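PDB 1ZJ8: probable ferredoxin-dependent nitrite reductase NirA from Mycobacterium tuberculosis, which catalyses the six-electron reduction of sulfite to sulfide with ferredoxin as electron donor, using siroheme and a [4Fe-4S] cluster. Local coordinates for residues Pro244-Gly249 against Pro326-Pro331; Gln227-Glu232 against Ala237-Asn242; Glu51-Ile56 against Glu152-Ile157; Asn45-Arg50 against Gln167-Cys172. One frame throughout, in Å; residues are numbered along the deposited sequence.

Contact 1: Pro244-Gly249 against Pro326-Pro331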
loop_
_atom_site.group_PDB
_atom_site.type_symbol
_atom_site.label_atom_id
_atom_site.label_comp_id
_atom_site.label_asym_id
_atom_site.label_seq_id
_atom_site.Cartn_x
_atom_site.Cartn_y
_atom_site.Cartn_z
ATOM N N PRO A 244 11.111 17.040 -23.874
ATOM C CA PRO A 244 10.878 17.974 -24.978
ATOM C C PRO A 244 11.466 17.498 -26.285
ATOM O O PRO A 244 10.897 17.771 -27.337
ATOM C CB PRO A 244 11.553 19.270 -24.514
ATOM C CG PRO A 244 12.504 18.861 -23.472
ATOM C CD PRO A 244 11.894 17.668 -22.793
ATOM N N GLU A 245 12.596 16.801 -26.222
ATOM C CA GLU A 245 13.179 16.204 -27.418
ATOM C C GLU A 245 12.630 14.816 -27.735
ATOM O O GLU A 245 12.309 14.534 -28.887
ATOM C CB GLU A 245 14.711 16.169 -27.334
ATOM C CG GLU A 245 15.353 16.430 -28.696
ATOM C CD GLU A 245 16.707 15.780 -28.852
ATOM O OE1 GLU A 245 17.565 15.968 -27.953
ATOM O OE2 GLU A 245 16.906 15.078 -29.882
ATOM N N HIS A 246 12.514 13.960 -26.720
ATOM C CA HIS A 246 12.333 12.529 -26.946
ATOM C C HIS A 246 10.886 12.072 -26.780
ATOM O O HIS A 246 10.580 10.922 -27.036
ATOM C CB HIS A 246 13.254 11.720 -26.023
ATOM C CG HIS A 246 14.718 11.949 -26.262
ATOM N ND1 HIS A 246 15.274 11.983 -27.525
ATOM C CD2 HIS A 246 15.748 12.115 -25.393
ATOM C CE1 HIS A 246 16.579 12.173 -27.424
ATOM N NE2 HIS A 246 16.893 12.252 -26.142
ATOM N N GLY A 247 9.993 12.954 -26.358
ATOM C CA GLY A 247 8.573 12.607 -26.261
ATOM C C GLY A 247 8.201 11.854 -24.982
ATOM O O GLY A 247 8.946 11.905 -23.983
ATOM N N PRO A 248 7.048 11.136 -24.996
ATOM C CA PRO A 248 6.554 10.554 -23.749
ATOM C C PRO A 248 7.440 9.442 -23.220
ATOM O O PRO A 248 7.922 8.621 -23.983
ATOM C CB PRO A 248 5.152 10.027 -24.122
ATOM C CG PRO A 248 4.813 10.681 -25.441
ATOM C CD PRO A 248 6.141 10.834 -26.121
ATOM N N GLY A 249 7.665 9.430 -21.916
ATOM C CA GLY A 249 8.504 8.411 -21.287
ATOM C C GLY A 249 8.407 8.521 -19.780
ATOM O O GLY A 249 7.493 9.174 -19.267
ATOM N N PRO A 326 25.135 5.388 -20.166
ATOM C CA PRO A 326 24.485 6.501 -19.471
ATOM C C PRO A 326 22.958 6.431 -19.606
ATOM O O PRO A 326 22.453 5.767 -20.522
ATOM C CB PRO A 326 25.061 7.749 -20.168
ATOM C CG PRO A 326 25.559 7.293 -21.474
ATOM C CD PRO A 326 25.798 5.817 -21.412
ATOM N N LEU A 327 22.252 7.063 -18.664
ATOM C CA LEU A 327 20.830 7.335 -18.804
ATOM C C LEU A 327 20.713 8.706 -19.409
ATOM O O LEU A 327 21.574 9.554 -19.181
ATOM C CB LEU A 327 20.137 7.332 -17.455
ATOM C CG LEU A 327 20.066 5.981 -16.758
ATOM C CD1 LEU A 327 19.590 6.139 -15.319
ATOM C CD2 LEU A 327 19.139 5.073 -17.542
ATOM N N ILE A 328 19.653 8.913 -20.185
ATOM C CA ILE A 328 19.358 10.214 -20.768
ATOM C C ILE A 328 18.850 11.140 -19.651
ATOM O O ILE A 328 18.075 10.707 -18.804
ATOM C CB ILE A 328 18.299 10.100 -21.885
ATOM C CG1 ILE A 328 18.787 9.165 -23.003
ATOM C CG2 ILE A 328 17.906 11.482 -22.442
ATOM C CD1 ILE A 328 18.017 7.818 -23.046
ATOM N N ASP A 329 19.318 12.391 -19.636
ATOM C CA ASP A 329 18.845 13.397 -18.687
ATOM C C ASP A 329 17.392 13.739 -19.016
ATOM O O ASP A 329 16.993 13.736 -20.186
ATOM C CB ASP A 329 19.681 14.689 -18.771
ATOM C CG ASP A 329 21.068 14.574 -18.124
ATOM O OD1 ASP A 329 21.386 13.586 -17.408
ATOM O OD2 ASP A 329 21.852 15.518 -18.330
ATOM N N GLY A 330 16.601 14.043 -17.988
ATOM C CA GLY A 330 15.211 14.426 -18.203
ATOM C C GLY A 330 14.694 15.335 -17.116
ATOM O O GLY A 330 15.263 15.408 -16.051
ATOM N N PRO A 331 13.606 16.046 -17.402
ATOM C CA PRO A 331 12.928 16.859 -16.399
ATOM C C PRO A 331 11.980 16.096 -15.479
ATOM O O PRO A 331 11.629 14.928 -15.724
ATOM C CB PRO A 331 12.102 17.840 -17.250
ATOM C CG PRO A 331 11.766 17.081 -18.478
ATOM C CD PRO A 331 12.951 16.150 -18.727
#

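Contact 2: Gln227-Glu232 against Ala237-Asn242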
loop_
_atom_site.group_PDB
_atom_site.type_symbol
_atom_site.label_atom_id
_atom_site.label_comp_id
_atom_site.label_asym_id
_atom_site.label_seq_id
_atom_site.Cartn_x
_atom_site.Cartn_y
_atom_site.Cartn_z
ATOM N N GLN A 227 0.485 10.799 -11.733
ATOM C CA GLN A 227 0.964 10.730 -10.341
ATOM C C GLN A 227 -0.189 10.293 -9.428
ATOM O O GLN A 227 -0.647 11.085 -8.614
ATOM C CB GLN A 227 1.497 12.096 -9.868
ATOM C CG GLN A 227 2.715 12.667 -10.627
ATOM C CD GLN A 227 2.857 14.189 -10.401
ATOM O OE1 GLN A 227 3.064 14.632 -9.273
ATOM N NE2 GLN A 227 2.726 14.975 -11.464
ATOM N N ASP A 228 -0.664 9.050 -9.596
ATOM C CA ASP A 228 -1.761 8.485 -8.775
ATOM C C ASP A 228 -1.331 7.237 -8.005
ATOM O O ASP A 228 -2.167 6.427 -7.613
ATOM C CB ASP A 228 -2.986 8.172 -9.643
ATOM C CG ASP A 228 -2.674 7.231 -10.794
ATOM O OD1 ASP A 228 -1.604 6.584 -10.782
ATOM O OD2 ASP A 228 -3.499 7.163 -11.727
ATOM N N VAL A 229 -0.023 7.098 -7.786
ATOM C CA VAL A 229 0.570 5.891 -7.191
ATOM C C VAL A 229 1.574 6.196 -6.057
ATOM O O VAL A 229 2.504 5.431 -5.800
ATOM C CB VAL A 229 1.269 5.015 -8.294
ATOM C CG1 VAL A 229 0.260 4.499 -9.315
ATOM C CG2 VAL A 229 2.382 5.791 -8.998
ATOM N N ALA A 230 1.377 7.300 -5.360
ATOM C CA ALA A 230 2.158 7.604 -4.160
ATOM C C ALA A 230 3.611 7.240 -4.395
ATOM O O ALA A 230 4.210 6.480 -3.638
ATOM C CB ALA A 230 1.592 6.846 -2.943
ATOM N N HIS A 231 4.180 7.774 -5.462
ATOM C CA HIS A 231 5.497 7.334 -5.888
ATOM C C HIS A 231 6.573 7.809 -4.956
ATOM O O HIS A 231 7.526 7.084 -4.687
ATOM C CB HIS A 231 5.796 7.811 -7.294
ATOM C CG HIS A 231 5.780 9.301 -7.458
ATOM N ND1 HIS A 231 6.934 10.046 -7.584
ATOM C CD2 HIS A 231 4.755 10.171 -7.584
ATOM C CE1 HIS A 231 6.617 11.316 -7.762
ATOM N NE2 HIS A 231 5.302 11.416 -7.776
ATOM N N GLU A 232 6.389 9.015 -4.431
ATOM C CA GLU A 232 7.367 9.653 -3.579
ATOM C C GLU A 232 7.823 8.773 -2.410
ATOM O O GLU A 232 8.887 9.014 -1.849
ATOM C CB GLU A 232 6.797 10.984 -3.070
ATOM C CG GLU A 232 6.639 12.070 -4.172
ATOM C CD GLU A 232 5.185 12.407 -4.555
ATOM O OE1 GLU A 232 4.343 11.490 -4.677
ATOM O OE2 GLU A 232 4.900 13.616 -4.759
ATOM N N ALA A 237 10.429 4.331 -8.576
ATOM C CA ALA A 237 9.239 4.795 -9.285
ATOM C C ALA A 237 9.551 5.282 -10.707
ATOM O O ALA A 237 10.557 5.965 -10.945
ATOM C CB ALA A 237 8.544 5.875 -8.487
ATOM N N PHE A 238 8.694 4.891 -11.650
ATOM C CA PHE A 238 8.775 5.371 -13.027
ATOM C C PHE A 238 7.485 6.144 -13.311
ATOM O O PHE A 238 6.413 5.550 -13.443
ATOM C CB PHE A 238 8.924 4.200 -14.000
ATOM C CG PHE A 238 10.188 3.398 -13.817
ATOM C CD1 PHE A 238 10.304 2.476 -12.783
ATOM C CD2 PHE A 238 11.246 3.536 -14.704
ATOM C CE1 PHE A 238 11.471 1.717 -12.623
ATOM C CE2 PHE A 238 12.401 2.790 -14.557
ATOM C CZ PHE A 238 12.515 1.875 -13.511
ATOM N N ILE A 239 7.578 7.467 -13.374
ATOM C CA ILE A 239 6.390 8.308 -13.491
ATOM C C ILE A 239 6.456 9.090 -14.798
ATOM O O ILE A 239 7.464 9.703 -15.095
ATOM C CB ILE A 239 6.254 9.259 -12.266
ATOM C CG1 ILE A 239 5.500 8.636 -11.068
ATOM C CG2 ILE A 239 5.454 10.489 -12.652
ATOM C CD1 ILE A 239 5.469 7.142 -10.938
ATOM N N GLY A 240 5.370 9.051 -15.569
ATOM C CA GLY A 240 5.296 9.660 -16.907
ATOM C C GLY A 240 5.728 11.113 -17.032
ATOM O O GLY A 240 5.480 11.914 -16.131
ATOM N N VAL A 241 6.391 11.437 -18.148
ATOM C CA VAL A 241 6.673 12.830 -18.542
ATOM C C VAL A 241 7.076 12.965 -20.007
ATOM O O VAL A 241 7.722 12.076 -20.575
ATOM C CB VAL A 241 7.784 13.503 -17.697
ATOM C CG1 VAL A 241 9.178 12.942 -18.046
ATOM C CG2 VAL A 241 7.728 15.037 -17.875
ATOM N N ASN A 242 6.724 14.104 -20.593
ATOM C CA ASN A 242 7.131 14.435 -21.955
ATOM C C ASN A 242 8.519 15.038 -22.000
ATOM O O ASN A 242 8.710 16.172 -21.554
ATOM C CB ASN A 242 6.145 15.435 -22.543
ATOM C CG ASN A 242 4.727 15.016 -22.320
ATOM O OD1 ASN A 242 4.289 13.997 -22.863
ATOM N ND2 ASN A 242 4.002 15.764 -21.476
#

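Contact 3: Glu51-Ile56 against Glu152-Ile157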
loop_
_atom_site.group_PDB
_atom_site.type_symbol
_atom_site.label_atom_id
_atom_site.label_comp_id
_atom_site.label_asym_id
_atom_site.label_seq_id
_atom_site.Cartn_x
_atom_site.Cartn_y
_atom_site.Cartn_z
ATOM N N GLU A 51 6.468 -26.545 -2.482
ATOM C CA GLU A 51 6.389 -28.026 -2.513
ATOM C C GLU A 51 6.091 -28.574 -1.111
ATOM O O GLU A 51 5.185 -29.393 -0.935
ATOM C CB GLU A 51 7.678 -28.669 -3.068
ATOM C CG GLU A 51 8.081 -28.258 -4.509
ATOM C CD GLU A 51 7.085 -28.696 -5.598
ATOM O OE1 GLU A 51 6.016 -28.055 -5.728
ATOM O OE2 GLU A 51 7.390 -29.659 -6.347
ATOM N N ARG A 52 6.848 -28.096 -0.123
ATOM C CA ARG A 52 6.601 -28.437 1.286
ATOM C C ARG A 52 5.186 -28.098 1.769
ATOM O O ARG A 52 4.689 -28.743 2.701
ATOM C CB ARG A 52 7.623 -27.765 2.213
ATOM C CG ARG A 52 8.908 -28.539 2.368
ATOM C CD ARG A 52 9.870 -27.784 3.246
ATOM N NE ARG A 52 10.393 -26.587 2.584
ATOM C CZ ARG A 52 11.251 -25.733 3.143
ATOM N NH1 ARG A 52 11.689 -25.939 4.377
ATOM N NH2 ARG A 52 11.683 -24.670 2.469
ATOM N N ILE A 53 4.550 -27.090 1.164
ATOM C CA ILE A 53 3.153 -26.760 1.486
ATOM C C ILE A 53 2.260 -27.852 0.908
ATOM O O ILE A 53 1.431 -28.421 1.616
ATOM C CB ILE A 53 2.687 -25.397 0.885
ATOM C CG1 ILE A 53 3.570 -24.225 1.344
ATOM C CG2 ILE A 53 1.234 -25.120 1.233
ATOM C CD1 ILE A 53 3.354 -23.761 2.765
ATOM N N GLU A 54 2.444 -28.142 -0.378
ATOM C CA GLU A 54 1.571 -29.091 -1.077
ATOM C C GLU A 54 1.828 -30.537 -0.669
ATOM O O GLU A 54 0.897 -31.347 -0.691
ATOM C CB GLU A 54 1.724 -28.993 -2.590
ATOM C CG GLU A 54 1.365 -27.650 -3.187
ATOM C CD GLU A 54 2.175 -27.361 -4.432
ATOM O OE1 GLU A 54 3.253 -27.975 -4.577
ATOM O OE2 GLU A 54 1.744 -26.524 -5.255
ATOM N N ASN A 55 3.081 -30.860 -0.325
ATOM C CA ASN A 55 3.454 -32.219 0.111
ATOM C C ASN A 55 3.155 -32.452 1.589
ATOM O O ASN A 55 2.331 -33.296 1.939
ATOM C CB ASN A 55 4.950 -32.486 -0.125
ATOM C CG ASN A 55 5.318 -32.589 -1.600
ATOM O OD1 ASN A 55 4.450 -32.713 -2.486
ATOM N ND2 ASN A 55 6.625 -32.549 -1.873
ATOM N N ILE A 56 3.827 -31.681 2.442
ATOM C CA ILE A 56 3.761 -31.849 3.901
ATOM C C ILE A 56 2.596 -31.074 4.543
ATOM O O ILE A 56 1.539 -31.652 4.862
ATOM C CB ILE A 56 5.111 -31.391 4.604
ATOM C CG1 ILE A 56 6.346 -32.061 3.963
ATOM C CG2 ILE A 56 5.052 -31.634 6.117
ATOM C CD1 ILE A 56 6.266 -33.583 3.850
ATOM N N GLU A 152 -4.434 -26.109 5.305
ATOM C CA GLU A 152 -5.204 -27.159 4.646
ATOM C C GLU A 152 -5.650 -26.720 3.254
ATOM O O GLU A 152 -5.575 -27.506 2.326
ATOM C CB GLU A 152 -6.446 -27.556 5.468
ATOM C CG GLU A 152 -6.163 -28.217 6.828
ATOM C CD GLU A 152 -5.773 -27.208 7.926
ATOM O OE1 GLU A 152 -6.646 -26.437 8.376
ATOM O OE2 GLU A 152 -4.594 -27.196 8.353
ATOM N N ASN A 153 -6.089 -25.461 3.109
ATOM C CA ASN A 153 -6.757 -24.991 1.870
ATOM C C ASN A 153 -5.876 -24.322 0.798
ATOM O O ASN A 153 -6.347 -24.078 -0.334
ATOM C CB ASN A 153 -7.871 -24.017 2.235
ATOM C CG ASN A 153 -8.837 -24.595 3.225
ATOM O OD1 ASN A 153 -9.745 -25.332 2.859
ATOM N ND2 ASN A 153 -8.651 -24.251 4.497
ATOM N N VAL A 154 -4.611 -24.056 1.137
ATOM C CA VAL A 154 -3.758 -23.186 0.305
ATOM C C VAL A 154 -3.458 -23.687 -1.112
ATOM O O VAL A 154 -3.350 -22.883 -2.039
ATOM C CB VAL A 154 -2.446 -22.847 1.006
ATOM C CG1 VAL A 154 -1.521 -22.060 0.079
ATOM C CG2 VAL A 154 -2.719 -22.035 2.256
ATOM N N PRO A 155 -3.309 -25.004 -1.292
ATOM C CA PRO A 155 -3.115 -25.493 -2.667
ATOM C C PRO A 155 -4.363 -25.315 -3.523
ATOM O O PRO A 155 -4.260 -24.931 -4.692
ATOM C CB PRO A 155 -2.818 -26.995 -2.481
ATOM C CG PRO A 155 -2.627 -27.218 -0.997
ATOM C CD PRO A 155 -3.321 -26.099 -0.297
ATOM N N GLU A 156 -5.523 -25.606 -2.931
ATOM C CA GLU A 156 -6.825 -25.466 -3.614
ATOM C C GLU A 156 -6.999 -24.026 -4.111
ATOM O O GLU A 156 -7.397 -23.791 -5.255
ATOM C CB GLU A 156 -7.992 -25.829 -2.671
ATOM C CG GLU A 156 -9.104 -26.691 -3.294
ATOM C CD GLU A 156 -10.063 -25.926 -4.207
ATOM O OE1 GLU A 156 -9.578 -25.202 -5.102
ATOM O OE2 GLU A 156 -11.303 -26.081 -4.058
ATOM N N ILE A 157 -6.687 -23.069 -3.242
ATOM C CA ILE A 157 -6.789 -21.666 -3.597
ATOM C C ILE A 157 -5.873 -21.363 -4.785
ATOM O O ILE A 157 -6.342 -20.849 -5.815
ATOM C CB ILE A 157 -6.471 -20.757 -2.381
ATOM C CG1 ILE A 157 -7.587 -20.909 -1.329
ATOM C CG2 ILE A 157 -6.313 -19.304 -2.824
ATOM C CD1 ILE A 157 -7.261 -20.352 0.031
#

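Contact 4: Asn45-Arg50 against Gln167-Cys172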
loop_
_atom_site.group_PDB
_atom_site.type_symbol
_atom_site.label_atom_id
_atom_site.label_comp_id
_atom_site.label_asym_id
_atom_site.label_seq_id
_atom_site.Cartn_x
_atom_site.Cartn_y
_atom_site.Cartn_z
ATOM N N ASN A 45 16.789 -21.179 -2.006
ATOM C CA ASN A 45 15.764 -20.196 -2.383
ATOM C C ASN A 45 14.545 -20.357 -1.460
ATOM O O ASN A 45 14.052 -21.473 -1.278
ATOM C CB ASN A 45 15.379 -20.297 -3.875
ATOM C CG ASN A 45 14.531 -19.096 -4.361
ATOM O OD1 ASN A 45 13.725 -18.535 -3.608
ATOM N ND2 ASN A 45 14.717 -18.710 -5.626
ATOM N N PRO A 46 14.112 -19.260 -0.805
ATOM C CA PRO A 46 12.887 -19.339 0.013
ATOM C C PRO A 46 11.627 -19.825 -0.741
ATOM O O PRO A 46 10.837 -20.587 -0.189
ATOM C CB PRO A 46 12.720 -17.901 0.536
ATOM C CG PRO A 46 14.121 -17.322 0.522
ATOM C CD PRO A 46 14.753 -17.929 -0.708
ATOM N N LEU A 47 11.471 -19.426 -2.002
ATOM C CA LEU A 47 10.323 -19.840 -2.824
ATOM C C LEU A 47 10.109 -21.357 -2.910
ATOM O O LEU A 47 9.103 -21.808 -3.466
ATOM C CB LEU A 47 10.468 -19.266 -4.250
ATOM C CG LEU A 47 10.145 -17.780 -4.489
ATOM C CD1 LEU A 47 11.082 -17.179 -5.517
ATOM C CD2 LEU A 47 8.690 -17.595 -4.916
ATOM N N ASP A 48 11.057 -22.139 -2.388
ATOM C CA ASP A 48 11.006 -23.612 -2.479
ATOM C C ASP A 48 9.888 -24.240 -1.650
ATOM O O ASP A 48 9.383 -25.322 -1.992
ATOM C CB ASP A 48 12.357 -24.218 -2.074
ATOM C CG ASP A 48 13.453 -23.958 -3.107
ATOM O OD1 ASP A 48 13.953 -22.819 -3.187
ATOM O OD2 ASP A 48 13.837 -24.900 -3.831
ATOM N N VAL A 49 9.495 -23.532 -0.587
ATOM C CA VAL A 49 8.450 -23.987 0.342
ATOM C C VAL A 49 7.190 -24.473 -0.346
ATOM O O VAL A 49 6.519 -25.357 0.178
ATOM C CB VAL A 49 7.988 -22.878 1.331
ATOM C CG1 VAL A 49 6.981 -23.442 2.342
ATOM C CG2 VAL A 49 9.162 -22.256 2.057
ATOM N N ARG A 50 6.862 -23.902 -1.502
ATOM C CA ARG A 50 5.621 -24.261 -2.193
ATOM C C ARG A 50 5.393 -25.778 -2.250
ATOM O O ARG A 50 4.254 -26.237 -2.062
ATOM C CB ARG A 50 5.581 -23.664 -3.602
ATOM C CG ARG A 50 4.170 -23.301 -4.097
ATOM C CD ARG A 50 4.157 -23.120 -5.619
ATOM N NE ARG A 50 3.184 -22.133 -6.101
ATOM C CZ ARG A 50 2.013 -22.413 -6.675
ATOM N NH1 ARG A 50 1.578 -23.665 -6.805
ATOM N NH2 ARG A 50 1.242 -21.416 -7.097
ATOM N N GLN A 167 -1.588 -14.929 -8.764
ATOM C CA GLN A 167 -0.585 -15.606 -7.966
ATOM C C GLN A 167 -0.347 -14.831 -6.655
ATOM O O GLN A 167 -0.809 -13.695 -6.500
ATOM C CB GLN A 167 0.718 -15.750 -8.760
ATOM C CG GLN A 167 1.233 -14.464 -9.443
ATOM C CD GLN A 167 2.631 -14.645 -10.088
ATOM O OE1 GLN A 167 3.561 -15.140 -9.451
ATOM N NE2 GLN A 167 2.766 -14.245 -11.352
ATOM N N THR A 168 0.350 -15.461 -5.709
ATOM C CA THR A 168 0.699 -14.822 -4.447
ATOM C C THR A 168 2.207 -14.679 -4.351
ATOM O O THR A 168 2.739 -14.390 -3.282
ATOM C CB THR A 168 0.149 -15.620 -3.199
ATOM O OG1 THR A 168 0.744 -16.929 -3.097
ATOM C CG2 THR A 168 -1.367 -15.777 -3.277
ATOM N N THR A 169 2.895 -14.861 -5.473
ATOM C CA THR A 169 4.352 -14.910 -5.466
ATOM C C THR A 169 5.004 -13.592 -5.026
ATOM O O THR A 169 4.727 -12.528 -5.582
ATOM C CB THR A 169 4.906 -15.264 -6.860
ATOM O OG1 THR A 169 4.253 -16.442 -7.368
ATOM C CG2 THR A 169 6.439 -15.467 -6.805
ATOM N N GLU A 170 5.888 -13.684 -4.036
ATOM C CA GLU A 170 6.672 -12.541 -3.575
ATOM C C GLU A 170 5.745 -11.382 -3.197
ATOM O O GLU A 170 6.108 -10.208 -3.342
ATOM C CB GLU A 170 7.739 -12.125 -4.625
ATOM C CG GLU A 170 8.966 -13.080 -4.725
ATOM C CD GLU A 170 9.837 -12.892 -5.988
ATOM O OE1 GLU A 170 9.321 -13.036 -7.117
ATOM O OE2 GLU A 170 11.054 -12.643 -5.862
ATOM N N ALA A 171 4.554 -11.732 -2.700
ATOM C CA ALA A 171 3.577 -10.744 -2.227
ATOM C C ALA A 171 4.015 -10.240 -0.860
ATOM O O ALA A 171 3.802 -9.073 -0.522
ATOM C CB ALA A 171 2.178 -11.352 -2.142
ATOM N N CYS A 172 4.609 -11.141 -0.072
ATOM C CA CYS A 172 5.315 -10.796 1.176
ATOM C C CYS A 172 6.808 -11.159 0.974
ATOM O O CYS A 172 7.178 -11.735 -0.047
ATOM C CB CYS A 172 4.706 -11.576 2.382
ATOM S SG CYS A 172 3.456 -10.767 3.547
#

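Contact 1: Pro244-Gly249 against Pro326-Pro331
The connection between antiparallel strands 236-243 and 249-254 carries P244 and H246, and these meet I328 and P331 at the edge strand 328-329 of the same mixed sheet. H246 and G247 both face H243, which makes a classic beta bulge. G247 has phi 82° and psi -160°, a conformation that suits a residue without a side chain.

The closer of the two touches is made by the H246 ring. Its CD2 lies 3.7 Å from I328 CG2. Its NE2 is 3.9 Å from I328 CG2. The methyl stands at the ring edge, near the ring plane. I328 reaches it because CG2 is anti to the backbone N, while CG1 lies beside that N. E245 CB covers one face of the imidazole, 4.2 Å above the plane and over its centre. H243 stacks on H246, and the H246 ring also meets that of W271.

The second touch joins two prolines. P244 CD is 4.4 Å from P331 CG, a loose approach between ring carbons. The backbones stay well apart here, with P244 CA 8.8 Å from G330 CA.

Segment 326-331 has other partners. I328 pairs through its backbone with W271, and G330 with G269. D329 OD1 forms a salt bridge to R315.

Between the two segments the attraction is apolar and small. Methyl and proline carbons rest against a ring edge and another proline at the protein surface, so their relative position is probably set by the sheet and by the aromatic neighbours more than by this touch.

Contact 2: Gln227-Glu232 against Ala237-Asn242
Loop 227-232 curls back along strand 237-242, bringing Q227 CA to 6.7 Å from I239 CA and H231 CA to 5.7 Å from A237 CA.

I239 is the centre of the contact. Its CG1 and CD1 both pack on H231. I239 CG1 lies over one face of the H231 ring, 3.9 Å from the ring centroid and 20° off the normal. This is a CH-pi contact. I239 CD1 is 3.7 Å from H231 CB. I239 CD1 also passes V229 CG2 at 3.9 Å, the two side chains running in opposite directions. I239 CG2 alone turns to Q227, meeting Q227 CG at 4.0 Å. CG1 and CG2 part in this way because CG1 sits beside the backbone N while CG2 is anti to it.

H231 has chi1 60°, which places CG between the backbone N and the carbonyl carbon. That turn lays the ring across the I239 side chain at about a right angle. E232 OE1 lies over the opposite ring face, near the rim. H231 CB also packs on A237 CB at 3.6 Å.

The polar end of Q227 turns to other partners. Its NE2 donates to E334 O, and its OE1 has a weak bond from V336 N.

The loop joins strands 219-224 and 236-243, parallel neighbours in the mixed sheet. V229 also touches A222 and S224 of the first strand. W253 of strand 249-254 meets the H231 ring edge to face and packs on A237. F238 starts out away from the loop; its side chain touches V277, V280 and W281 of helix 277-291.

Contact 3: Glu51-Ile56 against Glu152-Ile157
I53 and E54, neighbours on helix 49-60, face V154 and P155 near the start of helix 154-162. The closest CA pair is E54 CA and P155 CA, 6.1 Å apart.

I53 has chi1 -57°, so CG1 lies beside the backbone N and CG2 is anti to it. It is the CG2 methyl that touches. I53 CG2 is 4.3 Å from V154 CG1. V154 offers that methyl because its chi1 of 175° sets CG1 anti to the backbone N. The two methyls touch loosely. Both residues are buried, and both have their CB atoms directed at the opposite helix.

E54 works differently. Its aliphatic part does the touching, with E54 CG 4.3 Å from P155 CB. CG is anti to the carbonyl carbon, and the chain runs on extended from there. The carboxylate turns off from the proline. E54 OE2 is paired with R50 NH1, one turn earlier on the same helix, in a salt bridge. The carboxylate of E51 also lies close to E54 OE1, without a hydrogen bond between them.

The P155 ring is rigid and presents CB to the contact. Proline has no backbone N-H to donate, which suits a place near the start of the helix. I157 N bonds to N153 O at 3.1 Å. P155 also touches A58, further along helix 49-60.

I157 of helix 154-162 packs on I127 and F131 of helix 118-131. The arrangement is a helix-helix contact in which helix 49-60 lies against helix 154-162 of the first ferredoxin-like half domain, a unit of the nitrite and sulfite reductase family.

Contact 4: Asn45-Arg50 against Gln167-Cys172
The flat carboxylate of E170 has L47 over it, with L47 CD1 4.5 Å from E170 CD. E170 OE1 takes a hydrogen bond from G208 N, so its polar end is held outside the contact.

Two amides brace the segments from within. Q167 OE1 accepts from T169 OG1 at 2.6 Å, with the donor in the carbonyl plane. N45 OD1 accepts from L47 N at 2.9 Å, but here the donor stands 36° out of the plane. This second bond closes an Asx turn. The guanidinium of R50 makes a cation-pi contact with W158.

The closest touch is between methyls: L47 CD2 lies 3.6 Å from T169 CG2. T169 presents this methyl because CG2 is anti to its backbone N, leaving OG1 beside the N and turned to Q167. L47 and T169 run across each other at about a right angle.

T168 to A171 form a type II beta turn, with E170 at positive phi (55°). The turn leads to C172, whose SG is covalently linked to Y80 CE2. This is the Cys-Tyr thioether of the active site, and the contact sets the 3-10 segment 46-48, leading into helix 49-60, against the loop that carries its cysteine.

Contacts 1 and 2 share a sheet and touch each other: G249 O lies 2.8 Å from V241 N, a probable hydrogen bond. Contact 2 is buried and centred on one isoleucine. Contact 1 is at the surface and much looser. Contacts 3 and 4 both use helix 49-60, and their first segments adjoin in the sequence, with the contact centres about 12 Å apart. Contact 3 is partly buried and joins helix to helix. Contact 4 is buried and joins a 3-10 segment to a loop, with polar turns around a methyl pair. The centres of contacts 2 and 3 are about 38 Å apart, on opposite sides of the chain's centre.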